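Local coordinates for protein transcriptional regulator, TetR family (Myxococcus xanthus DK 1622, PDB 5K7H) that probably acts as a TetR-family transcriptional repressor that binds regulatory DNA, and is seen here with isovaleryl-coenzyme A bound, at residues Arg98-Leu103 / Met169-Tyr174; Gln78-Val83 / Lys135-Phe140. One frame throughout, in Å; residues are numbered along the deposited sequence.

Interaction 1. Residues Arg98-Leu103 / Met169-Tyr174; sequences RHNILL and MVLWIY. With NI (nickel (II) ion), chain C; IVC (Isovaleryl-coenzyme A), chain G.
A chi1 of 174° swings CG1 of Val170 away from its own backbone N and onto the amide of Asn100, while Ile101, whose CG1 lies anti to its carbonyl carbon (chi1 -71°), offers that carbon to helix 159-171. Val170 CG1 rests 3.6 Å from Asn100 OD1 and also packs against Ile101 CG1. Three residues on, Ile173 CD1 comes to 3.7 Å from Ile101 CG1 and touches Ile101 CG2 as well, the side chains of the two isoleucines crossing at about a right angle. No hydrogen bond spans the segments; the amide of Asn100 turns its ND2 to Tyr137 OH of helix 124-150, which satisfies the buried ND2. Met192 of helix 185-196 packs on both Ile101 and Ile173. Each segment also carries a bound group beyond the seam. His99 NE2 coordinates a nickel ion at 1.9 Å. Trp172 NE1 donates a hydrogen bond of 3.0 Å, at 150°, to O16 of isovaleryl-coenzyme A, this oxygen lying at the indole edge near the ring plane. A phenylalanine in place of Trp172 would probably leave this pantetheine carbonyl without its indole donor. The seam is thus largely apolar, dependent on shape rather than directed bonds, and it joins the C-terminal domain's core to the segment whose Trp172 bonds the ligand, consistent with the ligand-sensing role of this domain in TetR-family regulators.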
loop_
_atom_site.group_PDB
_atom_site.type_symbol
_atom_site.label_atom_id
_atom_site.label_comp_id
_atom_site.label_asym_id
_atom_site.label_seq_id
_atom_site.Cartn_x
_atom_site.Cartn_y
_atom_site.Cartn_z
ATOM N N ARG A 98 -1.025 -12.153 12.762
ATOM C CA ARG A 98 -0.368 -11.610 13.955
ATOM C C ARG A 98 1.132 -11.502 13.747
ATOM O O ARG A 98 1.731 -10.441 13.983
ATOM C CB ARG A 98 -0.675 -12.491 15.166
ATOM C CG ARG A 98 -2.091 -12.357 15.686
ATOM C CD ARG A 98 -2.325 -13.249 16.891
ATOM N NE ARG A 98 -3.676 -13.088 17.423
ATOM C CZ ARG A 98 -4.043 -12.126 18.263
ATOM N NH1 ARG A 98 -3.163 -11.224 18.680
ATOM N NH2 ARG A 98 -5.296 -12.065 18.689
ATOM N N HIS A 99 1.773 -12.587 13.309
ATOM C CA HIS A 99 3.215 -12.560 13.102
ATOM C C HIS A 99 3.602 -11.530 12.049
ATOM O O HIS A 99 4.624 -10.848 12.183
ATOM C CB HIS A 99 3.716 -13.948 12.700
ATOM C CG HIS A 99 3.666 -14.953 13.808
ATOM N ND1 HIS A 99 4.783 -15.632 14.244
ATOM C CD2 HIS A 99 2.636 -15.393 14.569
ATOM C CE1 HIS A 99 4.443 -16.450 15.225
ATOM N NE2 HIS A 99 3.146 -16.324 15.441
ATOM N N ASN A 100 2.796 -11.400 10.994
ATOM C CA ASN A 100 3.130 -10.466 9.922
ATOM C C ASN A 100 2.958 -9.021 10.375
ATOM O O ASN A 100 3.750 -8.149 10.000
ATOM C CB ASN A 100 2.269 -10.757 8.693
ATOM C CG ASN A 100 2.841 -10.157 7.422
ATOM O OD1 ASN A 100 3.623 -9.206 7.463
ATOM N ND2 ASN A 100 2.448 -10.710 6.282
ATOM N N ILE A 101 1.931 -8.743 11.182
ATOM C CA ILE A 101 1.750 -7.393 11.713
ATOM C C ILE A 101 2.912 -7.024 12.630
ATOM O O ILE A 101 3.454 -5.914 12.552
ATOM C CB ILE A 101 0.394 -7.282 12.437
ATOM C CG1 ILE A 101 -0.744 -7.326 11.415
ATOM C CG2 ILE A 101 0.319 -5.994 13.269
ATOM C CD1 ILE A 101 -2.138 -7.341 12.021
ATOM N N LEU A 102 3.311 -7.944 13.510
ATOM C CA LEU A 102 4.392 -7.650 14.445
ATOM C C LEU A 102 5.706 -7.412 13.713
ATOM O O LEU A 102 6.517 -6.579 14.134
ATOM C CB LEU A 102 4.532 -8.786 15.457
ATOM C CG LEU A 102 3.759 -8.581 16.766
ATOM C CD1 LEU A 102 2.299 -8.239 16.505
ATOM C CD2 LEU A 102 3.861 -9.816 17.649
ATOM N N LEU A 103 5.938 -8.131 12.613
ATOM C CA LEU A 103 7.128 -7.868 11.807
ATOM C C LEU A 103 7.085 -6.465 11.213
ATOM O O LEU A 103 8.113 -5.782 11.139
ATOM C CB LEU A 103 7.255 -8.912 10.697
ATOM C CG LEU A 103 8.494 -8.778 9.810
ATOM C CD1 LEU A 103 9.740 -9.222 10.566
ATOM C CD2 LEU A 103 8.331 -9.563 8.519
ATOM N N MET A 169 -4.456 -5.062 4.184
ATOM C CA MET A 169 -4.595 -4.675 5.583
ATOM C C MET A 169 -3.238 -4.600 6.268
ATOM O O MET A 169 -2.856 -3.567 6.828
ATOM C CB MET A 169 -5.478 -5.680 6.325
ATOM C CG MET A 169 -6.935 -5.673 5.964
ATOM S SD MET A 169 -7.807 -6.760 7.105
ATOM C CE MET A 169 -9.443 -6.759 6.391
ATOM N N VAL A 170 -2.501 -5.709 6.234
ATOM C CA VAL A 170 -1.296 -5.841 7.046
ATOM C C VAL A 170 -0.232 -4.853 6.591
ATOM O O VAL A 170 0.300 -4.077 7.395
ATOM C CB VAL A 170 -0.786 -7.294 6.990
ATOM C CG1 VAL A 170 0.547 -7.436 7.706
ATOM C CG2 VAL A 170 -1.817 -8.235 7.597
ATOM N N LEU A 171 0.096 -4.859 5.300
ATOM C CA LEU A 171 1.231 -4.077 4.830
ATOM C C LEU A 171 0.935 -2.584 4.799
ATOM O O LEU A 171 1.868 -1.782 4.868
ATOM C CB LEU A 171 1.667 -4.568 3.449
ATOM C CG LEU A 171 2.122 -6.034 3.407
ATOM C CD1 LEU A 171 2.493 -6.440 1.995
ATOM C CD2 LEU A 171 3.291 -6.290 4.355
ATOM N N TRP A 172 -0.336 -2.186 4.710
ATOM C CA TRP A 172 -0.668 -0.768 4.804
ATOM C C TRP A 172 -0.287 -0.184 6.159
ATOM O O TRP A 172 -0.190 1.042 6.289
ATOM C CB TRP A 172 -2.165 -0.562 4.553
ATOM C CG TRP A 172 -2.535 0.834 4.147
ATOM C CD1 TRP A 172 -3.121 1.793 4.925
ATOM C CD2 TRP A 172 -2.344 1.427 2.857
ATOM N NE1 TRP A 172 -3.305 2.944 4.198
ATOM C CE2 TRP A 172 -2.837 2.746 2.926
ATOM C CE3 TRP A 172 -1.802 0.971 1.652
ATOM C CZ2 TRP A 172 -2.804 3.613 1.836
ATOM C CZ3 TRP A 172 -1.770 1.832 0.571
ATOM C CH2 TRP A 172 -2.268 3.139 0.669
ATOM N N ILE A 173 -0.055 -1.035 7.162
ATOM C CA ILE A 173 0.169 -0.566 8.527
ATOM C C ILE A 173 1.367 0.373 8.593
ATOM O O ILE A 173 1.351 1.363 9.334
ATOM C CB ILE A 173 0.329 -1.771 9.476
ATOM C CG1 ILE A 173 -1.042 -2.393 9.757
ATOM C CG2 ILE A 173 1.007 -1.363 10.787
ATOM C CD1 ILE A 173 -0.993 -3.709 10.515
ATOM N N TYR A 174 2.421 0.088 7.824
ATOM C CA TYR A 174 3.629 0.901 7.931
ATOM C C TYR A 174 3.403 2.340 7.487
ATOM O O TYR A 174 4.260 3.190 7.747
ATOM C CB TYR A 174 4.776 0.274 7.124
ATOM C CG TYR A 174 4.771 0.577 5.639
ATOM C CD1 TYR A 174 5.297 1.768 5.144
ATOM C CD2 TYR A 174 4.273 -0.342 4.729
ATOM C CE1 TYR A 174 5.299 2.041 3.785
ATOM C CE2 TYR A 174 4.271 -0.079 3.372
ATOM C CZ TYR A 174 4.788 1.112 2.905
ATOM O OH TYR A 174 4.786 1.371 1.553
HETATM NI NI NI C . 2.330 -17.313 16.862
HETATM O O9 IVC G . -7.517 10.566 12.827
HETATM P P1 IVC G . -6.171 10.461 13.521
HETATM O O5 IVC G . -6.381 10.346 15.030
HETATM O O6 IVC G . -5.350 11.691 13.228
HETATM O O2 IVC G . -5.389 9.119 12.976
HETATM C C1 IVC G . -3.982 9.165 12.740
HETATM C C2 IVC G . -3.188 8.491 14.031
HETATM O O3 IVC G . -3.787 8.901 15.268
HETATM C C4 IVC G . -3.372 7.202 13.838
HETATM N N1 IVC G . -2.414 6.393 14.537
HETATM C C7 IVC G . -1.119 6.311 14.315
HETATM N N2 IVC G . -0.583 5.449 15.169
HETATM C C8 IVC G . -1.575 4.962 15.955
HETATM C C6 IVC G . -2.733 5.558 15.555
HETATM N N3 IVC G . -3.908 5.262 16.172
HETATM C C15 IVC G . -3.930 4.394 17.159
HETATM N N4 IVC G . -2.824 3.788 17.580
HETATM C C12 IVC G . -1.649 4.038 17.023
HETATM N N5 IVC G . -0.444 3.358 17.506
HETATM O O1 IVC G . -3.190 7.029 12.292
HETATM C C3 IVC G . -3.691 8.404 11.704
HETATM C C5 IVC G . -2.559 9.039 10.856
HETATM O O4 IVC G . -1.425 9.225 11.702
HETATM P P2 IVC G . -0.384 10.420 11.302
HETATM O O12 IVC G . -0.178 11.330 12.480
HETATM O O10 IVC G . 0.939 9.822 10.879
HETATM O O7 IVC G . -1.038 11.274 10.057
HETATM P P3 IVC G . -0.148 12.053 8.919
HETATM O O14 IVC G . -0.231 13.539 9.196
HETATM O O13 IVC G . 1.291 11.593 8.998
HETATM O O8 IVC G . -0.770 11.725 7.415
HETATM C C11 IVC G . -2.029 12.269 7.122
HETATM C C9 IVC G . -2.935 11.204 6.448
HETATM C C13 IVC G . -4.364 11.801 6.393
HETATM C C14 IVC G . -2.447 10.964 5.019
HETATM C C10 IVC G . -2.980 9.914 7.307
HETATM O O11 IVC G . -4.258 9.413 7.292
HETATM C C16 IVC G . -2.039 8.803 6.791
HETATM O O15 IVC G . -0.876 9.007 6.652
HETATM N N6 IVC G . -2.606 7.459 6.481
HETATM C C17 IVC G . -1.759 6.352 5.989
HETATM C C18 IVC G . -1.738 6.347 4.438
HETATM C C19 IVC G . -3.116 6.398 3.866
HETATM O O16 IVC G . -4.008 5.856 4.408
HETATM N N7 IVC G . -3.367 7.125 2.615
HETATM C C20 IVC G . -4.753 7.166 2.068
HETATM C C21 IVC G . -5.591 8.249 2.840
HETATM S S1 IVC G . -7.153 8.517 1.934
HETATM C C22 IVC G . -6.721 9.226 0.329
HETATM O O17 IVC G . -5.605 9.498 0.090
HETATM C C23 IVC G . -7.834 9.485 -0.723
HETATM C C24 IVC G . -7.873 8.430 -1.848
HETATM C C25 IVC G . -6.482 8.163 -2.491
HETATM C C26 IVC G . -8.866 8.879 -2.907
#

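Interaction 2. Residues Gln78-Val83 / Lys135-Phe140. With IVC (Isovaleryl-coenzyme A), chain I.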
loop_
_atom_site.group_PDB
_atom_site.type_symbol
_atom_site.label_atom_id
_atom_site.label_comp_id
_atom_site.label_asym_id
_atom_site.label_seq_id
_atom_site.Cartn_x
_atom_site.Cartn_y
_atom_site.Cartn_z
ATOM N N GLN A 78 10.506 -15.379 10.905
ATOM C CA GLN A 78 9.606 -14.895 11.942
ATOM C C GLN A 78 8.134 -15.144 11.644
ATOM O O GLN A 78 7.319 -15.097 12.572
ATOM C CB GLN A 78 9.822 -13.393 12.160
ATOM C CG GLN A 78 11.165 -13.068 12.791
ATOM C CD GLN A 78 11.577 -11.629 12.586
ATOM O OE1 GLN A 78 10.870 -10.701 12.984
ATOM N NE2 GLN A 78 12.729 -11.432 11.955
ATOM N N VAL A 79 7.773 -15.413 10.390
ATOM C CA VAL A 79 6.371 -15.583 10.024
ATOM C C VAL A 79 6.145 -16.970 9.436
ATOM O O VAL A 79 5.551 -17.841 10.080
ATOM C CB VAL A 79 5.919 -14.494 9.034
ATOM C CG1 VAL A 79 4.431 -14.621 8.741
ATOM C CG2 VAL A 79 6.236 -13.111 9.581
ATOM N N LEU A 80 6.623 -17.187 8.209
ATOM C CA LEU A 80 6.190 -18.353 7.445
ATOM C C LEU A 80 6.679 -19.653 8.075
ATOM O O LEU A 80 5.936 -20.641 8.120
ATOM C CB LEU A 80 6.676 -18.232 6.001
ATOM C CG LEU A 80 6.005 -19.098 4.931
ATOM C CD1 LEU A 80 4.482 -19.040 5.008
ATOM C CD2 LEU A 80 6.473 -18.644 3.558
ATOM N N SER A 81 7.917 -19.676 8.570
ATOM C CA SER A 81 8.443 -20.891 9.184
ATOM C C SER A 81 7.631 -21.308 10.404
ATOM O O SER A 81 7.536 -22.503 10.706
ATOM C CB SER A 81 9.908 -20.692 9.578
ATOM O OG SER A 81 10.730 -20.552 8.432
ATOM N N ARG A 82 7.036 -20.347 11.112
ATOM C CA ARG A 82 6.384 -20.628 12.385
ATOM C C ARG A 82 4.905 -20.960 12.260
ATOM O O ARG A 82 4.333 -21.505 13.211
ATOM C CB ARG A 82 6.538 -19.432 13.327
ATOM C CG ARG A 82 7.963 -19.181 13.779
ATOM C CD ARG A 82 8.077 -17.876 14.541
ATOM N NE ARG A 82 9.468 -17.435 14.635
ATOM C CZ ARG A 82 10.173 -17.334 15.759
ATOM N NH1 ARG A 82 9.638 -17.623 16.942
ATOM N NH2 ARG A 82 11.433 -16.925 15.699
ATOM N N VAL A 83 4.274 -20.652 11.130
ATOM C CA VAL A 83 2.827 -20.813 10.987
ATOM C C VAL A 83 2.439 -21.781 9.881
ATOM O O VAL A 83 1.271 -22.200 9.839
ATOM C CB VAL A 83 2.131 -19.453 10.754
ATOM C CG1 VAL A 83 2.461 -18.480 11.872
ATOM C CG2 VAL A 83 2.515 -18.868 9.393
ATOM N N LYS A 135 5.813 -14.663 -4.232
ATOM C CA LYS A 135 4.676 -15.413 -4.752
ATOM C C LYS A 135 4.410 -16.669 -3.933
ATOM O O LYS A 135 3.258 -17.107 -3.835
ATOM C CB LYS A 135 4.916 -15.772 -6.216
ATOM C CG LYS A 135 3.645 -15.901 -7.025
ATOM C CD LYS A 135 3.945 -16.026 -8.504
ATOM C CE LYS A 135 2.742 -15.628 -9.335
ATOM N NZ LYS A 135 2.553 -14.147 -9.410
ATOM N N LYS A 136 5.450 -17.261 -3.340
ATOM C CA LYS A 136 5.233 -18.410 -2.469
ATOM C C LYS A 136 4.393 -18.034 -1.257
ATOM O O LYS A 136 3.599 -18.849 -0.773
ATOM C CB LYS A 136 6.571 -18.999 -2.024
ATOM C CG LYS A 136 7.305 -19.757 -3.118
ATOM C CD LYS A 136 8.507 -20.504 -2.569
ATOM C CE LYS A 136 9.137 -21.392 -3.630
ATOM N NZ LYS A 136 9.604 -20.613 -4.810
ATOM N N TYR A 137 4.550 -16.808 -0.755
ATOM C CA TYR A 137 3.731 -16.361 0.367
ATOM C C TYR A 137 2.292 -16.128 -0.073
ATOM O O TYR A 137 1.348 -16.546 0.611
ATOM C CB TYR A 137 4.326 -15.091 0.974
ATOM C CG TYR A 137 3.601 -14.594 2.205
ATOM C CD1 TYR A 137 3.131 -15.481 3.163
ATOM C CD2 TYR A 137 3.399 -13.236 2.417
ATOM C CE1 TYR A 137 2.473 -15.033 4.293
ATOM C CE2 TYR A 137 2.743 -12.777 3.543
ATOM C CZ TYR A 137 2.283 -13.680 4.478
ATOM O OH TYR A 137 1.632 -13.227 5.602
ATOM N N VAL A 138 2.101 -15.458 -1.211
ATOM C CA VAL A 138 0.754 -15.245 -1.732
ATOM C C VAL A 138 0.053 -16.581 -1.946
ATOM O O VAL A 138 -1.113 -16.754 -1.572
ATOM C CB VAL A 138 0.806 -14.416 -3.030
ATOM C CG1 VAL A 138 -0.589 -14.249 -3.624
ATOM C CG2 VAL A 138 1.432 -13.056 -2.768
ATOM N N ASP A 139 0.752 -17.547 -2.548
ATOM C CA ASP A 139 0.160 -18.865 -2.756
ATOM C C ASP A 139 -0.126 -19.562 -1.432
ATOM O O ASP A 139 -1.100 -20.317 -1.329
ATOM C CB ASP A 139 1.080 -19.728 -3.616
ATOM C CG ASP A 139 1.321 -19.132 -4.990
ATOM O OD1 ASP A 139 0.524 -18.270 -5.418
ATOM O OD2 ASP A 139 2.307 -19.531 -5.645
ATOM N N PHE A 140 0.707 -19.329 -0.417
ATOM C CA PHE A 140 0.428 -19.874 0.908
ATOM C C PHE A 140 -0.885 -19.327 1.452
ATOM O O PHE A 140 -1.712 -20.077 1.986
ATOM C CB PHE A 140 1.585 -19.554 1.856
ATOM C CG PHE A 140 1.290 -19.868 3.294
ATOM C CD1 PHE A 140 1.418 -21.161 3.774
ATOM C CD2 PHE A 140 0.886 -18.870 4.166
ATOM C CE1 PHE A 140 1.147 -21.453 5.095
ATOM C CE2 PHE A 140 0.613 -19.156 5.491
ATOM C CZ PHE A 140 0.744 -20.448 5.957
HETATM O O9 IVC I . 0.475 -15.804 -10.674
HETATM P P1 IVC I . -0.753 -14.996 -11.045
HETATM O O5 IVC I . -1.982 -15.897 -10.984
HETATM O O6 IVC I . -0.590 -14.470 -12.445
HETATM O O2 IVC I . -0.943 -13.728 -10.010
HETATM C C1 IVC I . -1.658 -12.586 -10.483
HETATM C C2 IVC I . -3.288 -12.897 -10.351
HETATM O O3 IVC I . -3.487 -14.189 -9.753
HETATM C C4 IVC I . -3.829 -11.978 -9.575
HETATM N N1 IVC I . -4.684 -11.143 -10.378
HETATM C C7 IVC I . -4.364 -10.072 -11.074
HETATM N N2 IVC I . -5.445 -9.596 -11.678
HETATM C C8 IVC I . -6.487 -10.397 -11.360
HETATM C C6 IVC I . -6.008 -11.375 -10.542
HETATM N N3 IVC I . -6.837 -12.336 -10.059
HETATM C C15 IVC I . -8.111 -12.324 -10.378
HETATM N N4 IVC I . -8.620 -11.384 -11.169
HETATM C C12 IVC I . -7.865 -10.426 -11.676
HETATM N N5 IVC I . -8.455 -9.410 -12.553
HETATM O O1 IVC I . -2.656 -11.178 -8.905
HETATM C C3 IVC I . -1.371 -11.520 -9.751
HETATM C C5 IVC I . -1.033 -10.275 -10.623
HETATM O O4 IVC I . 0.178 -9.704 -10.135
HETATM P P2 IVC I . 1.301 -9.338 -11.260
HETATM O O12 IVC I . 0.614 -9.152 -12.584
HETATM O O10 IVC I . 2.024 -8.064 -10.884
HETATM O O7 IVC I . 2.379 -10.575 -11.363
HETATM P P3 IVC I . 3.917 -10.438 -10.801
HETATM O O14 IVC I . 4.831 -11.373 -11.566
HETATM O O13 IVC I . 4.376 -9.012 -11.003
HETATM O O8 IVC I . 3.947 -10.820 -9.188
HETATM C C11 IVC I . 4.461 -9.882 -8.282
HETATM C C9 IVC I . 4.021 -10.311 -6.857
HETATM C C13 IVC I . 4.504 -11.761 -6.607
HETATM C C14 IVC I . 4.683 -9.398 -5.826
HETATM C C10 IVC I . 2.476 -10.285 -6.764
HETATM O O11 IVC I . 2.062 -11.051 -5.704
HETATM C C16 IVC I . 1.982 -8.841 -6.551
HETATM O O15 IVC I . 2.220 -7.996 -7.352
HETATM N N6 IVC I . 1.205 -8.514 -5.328
HETATM C C17 IVC I . 0.735 -7.138 -5.094
HETATM C C18 IVC I . 1.766 -6.446 -4.164
HETATM C C19 IVC I . 2.001 -7.239 -2.920
HETATM O O16 IVC I . 1.103 -7.773 -2.378
HETATM N N7 IVC I . 3.357 -7.360 -2.360
HETATM C C20 IVC I . 3.567 -8.147 -1.109
HETATM C C21 IVC I . 3.683 -9.685 -1.403
HETATM S S1 IVC I . 4.262 -10.507 0.122
HETATM C C22 IVC I . 5.907 -9.862 0.526
HETATM O O17 IVC I . 6.394 -9.036 -0.153
HETATM C C23 IVC I . 6.680 -10.393 1.769
HETATM C C24 IVC I . 6.535 -9.511 3.034
HETATM C C25 IVC I . 6.297 -7.998 2.762
HETATM C C26 IVC I . 7.773 -9.666 3.902
#
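In the all-helical fold of TetR regulators, the long helix 60-83 leads from the DNA-binding end into the ligand-binding domain, and its last turns pack here against helix 124-150. The short axes pass 12.1 Å apart at 44°, a distance bridged by large side chains. Leu80 does most of the bridging: its CD1 sits over one face of the Phe140 ring, 3.7 Å from the centroid and 10° off the normal, a CH-pi contact. The same methyl also approaches Tyr137 CD1, at 4.2 Å, so one leucine branch serves both aromatics. In Phe140 the first torsion, with CG anti to the backbone N, carries the ring out toward helix 60-83, and chi2 of 82° sets how it is turned, one face meeting Leu80 CD1. Val83 CG2 crosses toward the far end of that ring, and Val79 CG1 lies near the Tyr137 hydroxyl, which is held by Asn100 of helix 89-104. Phe75 adds an edge-to-face ring contact to Tyr137. The tyrosine thereby sits between the helix seam and the ligand pocket, where Val138 CG2 also lies 3.6 Å from O11 of isovaleryl-coenzyme A. At the edge of the Tyr137 ring, close to its plane, CD2 comes within 3.7 Å of the thioester sulfur S1.

In the fold
Along the chain from the N terminus come 78-83 at the end of helix 60-83, 98-103 on helix 89-104, 135-140 on helix 124-150 and finally 169-174, which begins on helix 159-171. Interaction 2 closes a loop of 51 intervening residues and interaction 1 one of 65; because their segments alternate, the loops cross rather than nest. Each contact therefore joins one of two successive helices to one of a later successive pair. The contacts also touch directly, through the link between Asn100 and Tyr137 and a probable hydrogen bond from His99 ND1 to Gln78 O, binding four helices into one bundle beside the coenzyme A sites.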